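Local coordinates for inorganic pyrophosphatase (Neisseria gonorrhoeae, PDB 5TEA), which hydrolyses inorganic pyrophosphate to two phosphate ions with the help of magnesium, and assembles as a homohexamer, at the interface of chains A and B and the interface of chains A and C. Sequence-based numbering; all coordinates share one arbitrary frame. Chains: chain A/B/C, Inorganic pyrophosphatase.

Contact 1: the interface of chains A and B. Residues chain A 93-95; chain B 40, 49-51.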
loop_
_atom_site.group_PDB
_atom_site.type_symbol
_atom_site.label_atom_id
_atom_site.label_comp_id
_atom_site.label_asym_id
_atom_site.label_seq_id
_atom_site.Cartn_x
_atom_site.Cartn_y
_atom_site.Cartn_z
ATOM N N VAL A 93 17.736 -8.523 -1.082
ATOM C CA VAL A 93 18.651 -7.662 -0.341
ATOM C C VAL A 93 19.326 -8.500 0.735
ATOM O O VAL A 93 18.681 -9.354 1.346
ATOM C CB VAL A 93 17.881 -6.472 0.266
ATOM C CG1 VAL A 93 18.783 -5.599 1.072
ATOM C CG2 VAL A 93 17.194 -5.657 -0.840
ATOM N N PHE A 94 20.613 -8.265 0.985
ATOM C CA PHE A 94 21.281 -8.934 2.092
ATOM C C PHE A 94 21.654 -7.910 3.158
ATOM O O PHE A 94 21.686 -6.699 2.901
ATOM C CB PHE A 94 22.513 -9.725 1.620
ATOM C CG PHE A 94 23.757 -8.908 1.466
ATOM C CD1 PHE A 94 24.038 -8.273 0.268
ATOM C CD2 PHE A 94 24.670 -8.801 2.509
ATOM C CE1 PHE A 94 25.193 -7.525 0.118
ATOM C CE2 PHE A 94 25.824 -8.049 2.366
ATOM C CZ PHE A 94 26.088 -7.419 1.173
ATOM N N LEU A 95 21.910 -8.402 4.374
ATOM C CA LEU A 95 22.210 -7.480 5.466
ATOM C C LEU A 95 22.984 -8.189 6.566
ATOM O O LEU A 95 22.957 -9.418 6.683
ATOM C CB LEU A 95 20.940 -6.876 6.064
ATOM C CG LEU A 95 20.075 -7.781 6.952
ATOM C CD1 LEU A 95 19.224 -6.947 7.901
ATOM C CD2 LEU A 95 19.173 -8.683 6.109
ATOM N N ILE B 40 19.648 1.162 1.655
ATOM C CA ILE B 40 20.171 0.121 0.781
ATOM C C ILE B 40 21.286 0.712 -0.072
ATOM O O ILE B 40 21.210 1.865 -0.507
ATOM C CB ILE B 40 19.050 -0.496 -0.080
ATOM C CG1 ILE B 40 18.037 -1.201 0.838
ATOM C CG2 ILE B 40 19.622 -1.500 -1.100
ATOM C CD1 ILE B 40 16.693 -1.505 0.179
ATOM N N PHE B 49 23.041 -5.818 -3.556
ATOM C CA PHE B 49 22.484 -4.709 -2.799
ATOM C C PHE B 49 22.438 -5.084 -1.325
ATOM O O PHE B 49 21.940 -6.153 -0.965
ATOM C CB PHE B 49 21.091 -4.340 -3.318
ATOM C CG PHE B 49 21.110 -3.771 -4.705
ATOM C CD1 PHE B 49 21.043 -4.607 -5.812
ATOM C CD2 PHE B 49 21.227 -2.409 -4.907
ATOM C CE1 PHE B 49 21.081 -4.087 -7.097
ATOM C CE2 PHE B 49 21.259 -1.884 -6.196
ATOM C CZ PHE B 49 21.190 -2.726 -7.282
ATOM N N GLN B 50 22.983 -4.210 -0.484
ATOM C CA GLN B 50 23.069 -4.431 0.950
ATOM C C GLN B 50 22.172 -3.439 1.674
ATOM O O GLN B 50 22.181 -2.241 1.361
ATOM C CB GLN B 50 24.508 -4.281 1.437
ATOM C CG GLN B 50 24.680 -4.422 2.948
ATOM C CD GLN B 50 26.138 -4.497 3.346
ATOM O OE1 GLN B 50 27.028 -4.326 2.508
ATOM N NE2 GLN B 50 26.393 -4.771 4.623
ATOM N N LEU B 51 21.390 -3.946 2.623
ATOM C CA LEU B 51 20.656 -3.110 3.567
ATOM C C LEU B 51 21.632 -2.744 4.675
ATOM O O LEU B 51 21.888 -3.548 5.573
ATOM C CB LEU B 51 19.442 -3.857 4.108
ATOM C CG LEU B 51 18.423 -3.210 5.051
ATOM C CD1 LEU B 51 18.860 -3.239 6.503
ATOM C CD2 LEU B 51 18.115 -1.807 4.613
#
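A parallel beta pairing between A:Phe94, at the start of strand 94-107, and B:Gln50, in strand 48-54, joins two subunits of this family I pyrophosphatase edge to edge. A:Phe94 uses both its backbone groups. Its N gives a hydrogen bond to B:Phe49 O (3.2 Å), arriving in the carbonyl plane. Its O receives B:Leu51 N at 2.8 Å, the N lying nearly straight out beyond the carbonyl. The residues on either side of B:Gln50 thus grip one residue of chain A.

With chi1 at 83°, the benzyl group of A:Phe94 sits between its own N and carbonyl carbon, which places the ring beside B:Gln50, and chi2 of -89° turns a face to it. CB of B:Gln50 lies over that face, 3.9 Å from the ring centroid. The extended glutamine chain continues across the rim, its amide plane tilted 30° from the ring. Glutamine suits this place because its methylenes can cover an aromatic face while its amide remains available for polar partners.

On the other face of the paired strands, branched aliphatic residues pack together. A:Val93 CG1 touches B:Leu51 CB at 3.6 Å, the two side chains crossing at a slant. A:Leu95 instead runs alongside B:Leu51, pointing the same way, with their CB atoms 3.9 Å apart.

Contact 2: the interface of chains A and B. Residues chain A 12, 15-16, 94; chain B 43, 46, 48, 50.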
loop_
_atom_site.group_PDB
_atom_site.type_symbol
_atom_site.label_atom_id
_atom_site.label_comp_id
_atom_site.label_asym_id
_atom_site.label_seq_id
_atom_site.Cartn_x
_atom_site.Cartn_y
_atom_site.Cartn_z
ATOM N N PHE A 12 25.488 -15.794 -3.943
ATOM C CA PHE A 12 25.459 -15.413 -2.534
ATOM C C PHE A 12 26.300 -16.349 -1.660
ATOM O O PHE A 12 27.043 -15.890 -0.787
ATOM C CB PHE A 12 24.020 -15.375 -2.018
ATOM C CG PHE A 12 23.262 -14.150 -2.437
ATOM C CD1 PHE A 12 23.641 -12.898 -1.979
ATOM C CD2 PHE A 12 22.168 -14.248 -3.280
ATOM C CE1 PHE A 12 22.942 -11.763 -2.362
ATOM C CE2 PHE A 12 21.466 -13.115 -3.667
ATOM C CZ PHE A 12 21.854 -11.875 -3.208
ATOM N N ILE A 15 30.027 -15.344 -2.512
ATOM C CA ILE A 15 30.544 -14.032 -2.145
ATOM C C ILE A 15 30.391 -13.773 -0.650
ATOM O O ILE A 15 31.283 -13.202 -0.018
ATOM C CB ILE A 15 29.845 -12.947 -2.989
ATOM N N LEU A 16 29.280 -14.196 -0.060
ATOM C CA LEU A 16 29.005 -13.967 1.352
ATOM C C LEU A 16 29.346 -15.196 2.182
ATOM O O LEU A 16 29.047 -16.325 1.793
ATOM C CB LEU A 16 27.536 -13.625 1.583
ATOM C CG LEU A 16 27.020 -12.220 1.341
ATOM C CD1 LEU A 16 25.497 -12.248 1.473
ATOM C CD2 LEU A 16 27.636 -11.265 2.335
ATOM N N PHE A 94 20.613 -8.265 0.985
ATOM C CA PHE A 94 21.281 -8.934 2.092
ATOM C C PHE A 94 21.654 -7.910 3.158
ATOM O O PHE A 94 21.686 -6.699 2.901
ATOM C CB PHE A 94 22.513 -9.725 1.620
ATOM C CG PHE A 94 23.757 -8.908 1.466
ATOM C CD1 PHE A 94 24.038 -8.273 0.268
ATOM C CD2 PHE A 94 24.670 -8.801 2.509
ATOM C CE1 PHE A 94 25.193 -7.525 0.118
ATOM C CE2 PHE A 94 25.824 -8.049 2.366
ATOM C CZ PHE A 94 26.088 -7.419 1.173
ATOM N N ASN B 43 26.796 -2.847 -3.249
ATOM C CA ASN B 43 28.100 -3.272 -2.750
ATOM C C ASN B 43 28.923 -3.735 -3.947
ATOM O O ASN B 43 28.642 -4.785 -4.535
ATOM C CB ASN B 43 27.942 -4.377 -1.703
ATOM C CG ASN B 43 29.252 -4.770 -1.046
ATOM O OD1 ASN B 43 30.292 -4.855 -1.697
ATOM N ND2 ASN B 43 29.205 -5.015 0.260
ATOM N N LEU B 46 30.813 -7.276 -3.724
ATOM C CA LEU B 46 29.972 -8.462 -3.789
ATOM C C LEU B 46 29.004 -8.459 -4.965
ATOM O O LEU B 46 28.384 -9.492 -5.233
ATOM C CB LEU B 46 29.184 -8.608 -2.481
ATOM C CG LEU B 46 30.052 -8.714 -1.223
ATOM C CD1 LEU B 46 29.302 -8.277 0.019
ATOM C CD2 LEU B 46 30.552 -10.126 -1.043
ATOM N N ALA B 48 26.079 -6.912 -5.134
ATOM C CA ALA B 48 24.792 -7.179 -4.506
ATOM C C ALA B 48 24.348 -5.926 -3.774
ATOM O O ALA B 48 25.164 -5.073 -3.425
ATOM C CB ALA B 48 24.867 -8.371 -3.539
ATOM N N GLN B 50 22.983 -4.210 -0.484
ATOM C CA GLN B 50 23.069 -4.431 0.950
ATOM C C GLN B 50 22.172 -3.439 1.674
ATOM O O GLN B 50 22.181 -2.241 1.361
ATOM C CB GLN B 50 24.508 -4.281 1.437
ATOM C CG GLN B 50 24.680 -4.422 2.948
ATOM C CD GLN B 50 26.138 -4.497 3.346
ATOM O OE1 GLN B 50 27.028 -4.326 2.508
ATOM N NE2 GLN B 50 26.393 -4.771 4.623
#
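B:Leu46, in the turn between strands 38-43 and 48-54 of this family I pyrophosphatase, reaches into chain A and divides its two methyls between A:Phe94 and A:Ile15. Its CG lies beside its own N and opposite its carbonyl carbon (chi1 -59°), which carries the fork toward chain A. In the tight part, B:Leu46 CD1 meets A:Phe94 CZ at 3.5 Å, off that corner of the ring and on the side opposite B:Gln50; the two side chains cross at about a right angle. The other methyl, CD2, is 3.5 Å from A:Ile15 CB, but little should rest on this closeness: the isoleucine's outer atoms are not modelled, perhaps because they are mobile. A forked leucine suits this place because each methyl can meet a different neighbour. B:Ala48 adds its methyl beside the CD1-CE1 bond of A:Phe94, with CB 3.8 Å from CE1; so small a side chain probably lets the ring edge come close to the strand.

A network within chain B supports this surface. B:Asn43 ND2 donates to the side-chain carbonyl B:Gln50 OE1 at 3.2 Å, nearly within its own amide plane, while its OD1 accepts B:Leu46 N from well above the carbonyl plane. One asparagine thereby ties the turn to the strand and helps to fix the glutamine amide.

The N-terminal side is looser. A:Leu16 CD2 stands 4.1 Å from B:Leu46 CD1, and A:Phe12 CE1 is equally far from B:Ala48 CB.

Contact 3: the interface of chains A and C. Residues chain A 56-58, 153; chain C 62, 138, 142.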
loop_
_atom_site.group_PDB
_atom_site.type_symbol
_atom_site.label_atom_id
_atom_site.label_comp_id
_atom_site.label_asym_id
_atom_site.label_seq_id
_atom_site.Cartn_x
_atom_site.Cartn_y
_atom_site.Cartn_z
ATOM N N PRO A 56 -1.768 -19.891 0.916
ATOM C CA PRO A 56 -3.040 -19.252 1.278
ATOM C C PRO A 56 -2.799 -17.846 1.822
ATOM O O PRO A 56 -1.864 -17.610 2.592
ATOM C CB PRO A 56 -3.618 -20.190 2.343
ATOM C CG PRO A 56 -3.037 -21.546 1.980
ATOM C CD PRO A 56 -1.633 -21.232 1.515
ATOM N N ALA A 57 -3.630 -16.898 1.380
ATOM C CA ALA A 57 -3.464 -15.522 1.849
ATOM C C ALA A 57 -3.552 -15.415 3.366
ATOM O O ALA A 57 -2.908 -14.536 3.962
ATOM C CB ALA A 57 -4.506 -14.604 1.211
ATOM N N ILE A 58 -4.337 -16.280 4.020
ATOM C CA ILE A 58 -4.406 -16.212 5.485
ATOM C C ILE A 58 -3.095 -16.586 6.157
ATOM O O ILE A 58 -2.950 -16.368 7.367
ATOM C CB ILE A 58 -5.523 -17.100 6.081
ATOM C CG1 ILE A 58 -5.329 -18.580 5.706
ATOM C CG2 ILE A 58 -6.905 -16.596 5.628
ATOM C CD1 ILE A 58 -6.209 -19.552 6.531
ATOM N N LEU A 153 -4.206 -26.391 5.407
ATOM C CA LEU A 153 -5.211 -26.601 4.378
ATOM C C LEU A 153 -4.835 -27.714 3.415
ATOM O O LEU A 153 -5.705 -28.201 2.685
ATOM C CB LEU A 153 -5.472 -25.307 3.600
ATOM C CG LEU A 153 -6.058 -24.172 4.442
ATOM C CD1 LEU A 153 -6.353 -22.987 3.536
ATOM C CD2 LEU A 153 -7.306 -24.603 5.193
ATOM N N PRO C 62 -10.310 -11.997 6.577
ATOM C CA PRO C 62 -10.070 -12.476 5.208
ATOM C C PRO C 62 -11.049 -11.928 4.183
ATOM O O PRO C 62 -10.794 -12.057 2.979
ATOM C CB PRO C 62 -10.211 -14.002 5.342
ATOM C CG PRO C 62 -11.259 -14.155 6.434
ATOM C CD PRO C 62 -10.906 -13.048 7.431
ATOM N N GLN C 138 -10.857 -23.097 -2.051
ATOM C CA GLN C 138 -9.783 -22.790 -1.102
ATOM C C GLN C 138 -10.024 -21.471 -0.358
ATOM O O GLN C 138 -9.560 -21.301 0.780
ATOM C CB GLN C 138 -8.447 -22.752 -1.839
ATOM C CG GLN C 138 -7.216 -22.798 -0.936
ATOM C CD GLN C 138 -6.832 -24.222 -0.528
ATOM O OE1 GLN C 138 -7.681 -25.113 -0.466
ATOM N NE2 GLN C 138 -5.541 -24.438 -0.255
ATOM N N GLN C 142 -10.220 -21.120 3.678
ATOM C CA GLN C 142 -9.450 -20.109 4.406
ATOM C C GLN C 142 -10.340 -19.302 5.347
ATOM O O GLN C 142 -9.954 -19.014 6.488
ATOM C CB GLN C 142 -8.750 -19.169 3.419
ATOM C CG GLN C 142 -7.550 -19.756 2.698
ATOM C CD GLN C 142 -6.869 -18.731 1.834
ATOM O OE1 GLN C 142 -6.383 -17.705 2.332
ATOM N NE2 GLN C 142 -6.848 -18.978 0.519
#
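C:Gln142, on helix 137-149, extends its side chain among A:Pro56, A:Ile58 and A:Leu153 and touches chain A along its whole length. At the base, CB faces the methyl CG2 of A:Ile58 at 3.9 Å. The first torsion (chi1 -74°) sets CG beside the glutamine's own N, and there it meets A:Leu153 CD1 at 3.5 Å, the two side chains crossing nearly at right angles. From CG the chain runs on extended, bringing the amide carbon CD to 3.6 Å from A:Pro56 CB. At the tip, OE1 accepts a hydrogen bond from A:Ile58 N (3.0 Å, 158° at the hydrogen), the donor tilted 26° from the carbonyl plane. A:Ala57 N is equally near OE1, but its N-H points another way and makes no bond. The amide nitrogen C:Gln142 NE2 lies 3.9 Å from A:Pro56 CA.

Glutamine serves here because its methylenes suit aliphatic neighbours while its carbonyl can reach a backbone N-H. The start of the 3-10 helix presents the N-H of A:Ile58, and may add a little to the attraction. Around this core the packing is lighter: C:Gln138 NE2 comes to 4.0 Å from A:Leu153 CB, and C:Pro62 borders A:Ile58 CG2. In the fold, helix 137-149 of chain C thus packs against the 3-10 helix 57-59 of chain A, just beyond strand 48-54, and against the loop after chain A's own helix 137-149.

Contacts 1 and 2 are neighbouring parts of one interface, their C-alpha centres about 7 Å apart. They share B:Gln50 and A:Phe94, whose ring serves both contacts and in contact 2 also meets the turn of chain B. Contact 3 lies on a different face of chain A, about 31 Å from contact 1 and about 35 Å from contact 2, C-alpha centre to C-alpha centre. The A-B interface is not an exact two-fold, whereas the A-C interface is two-fold symmetric, a combination that fits a hexamer built from two trimers. Strand 48-54 works in contacts 1 and 2, and the segment soon after it in contact 3.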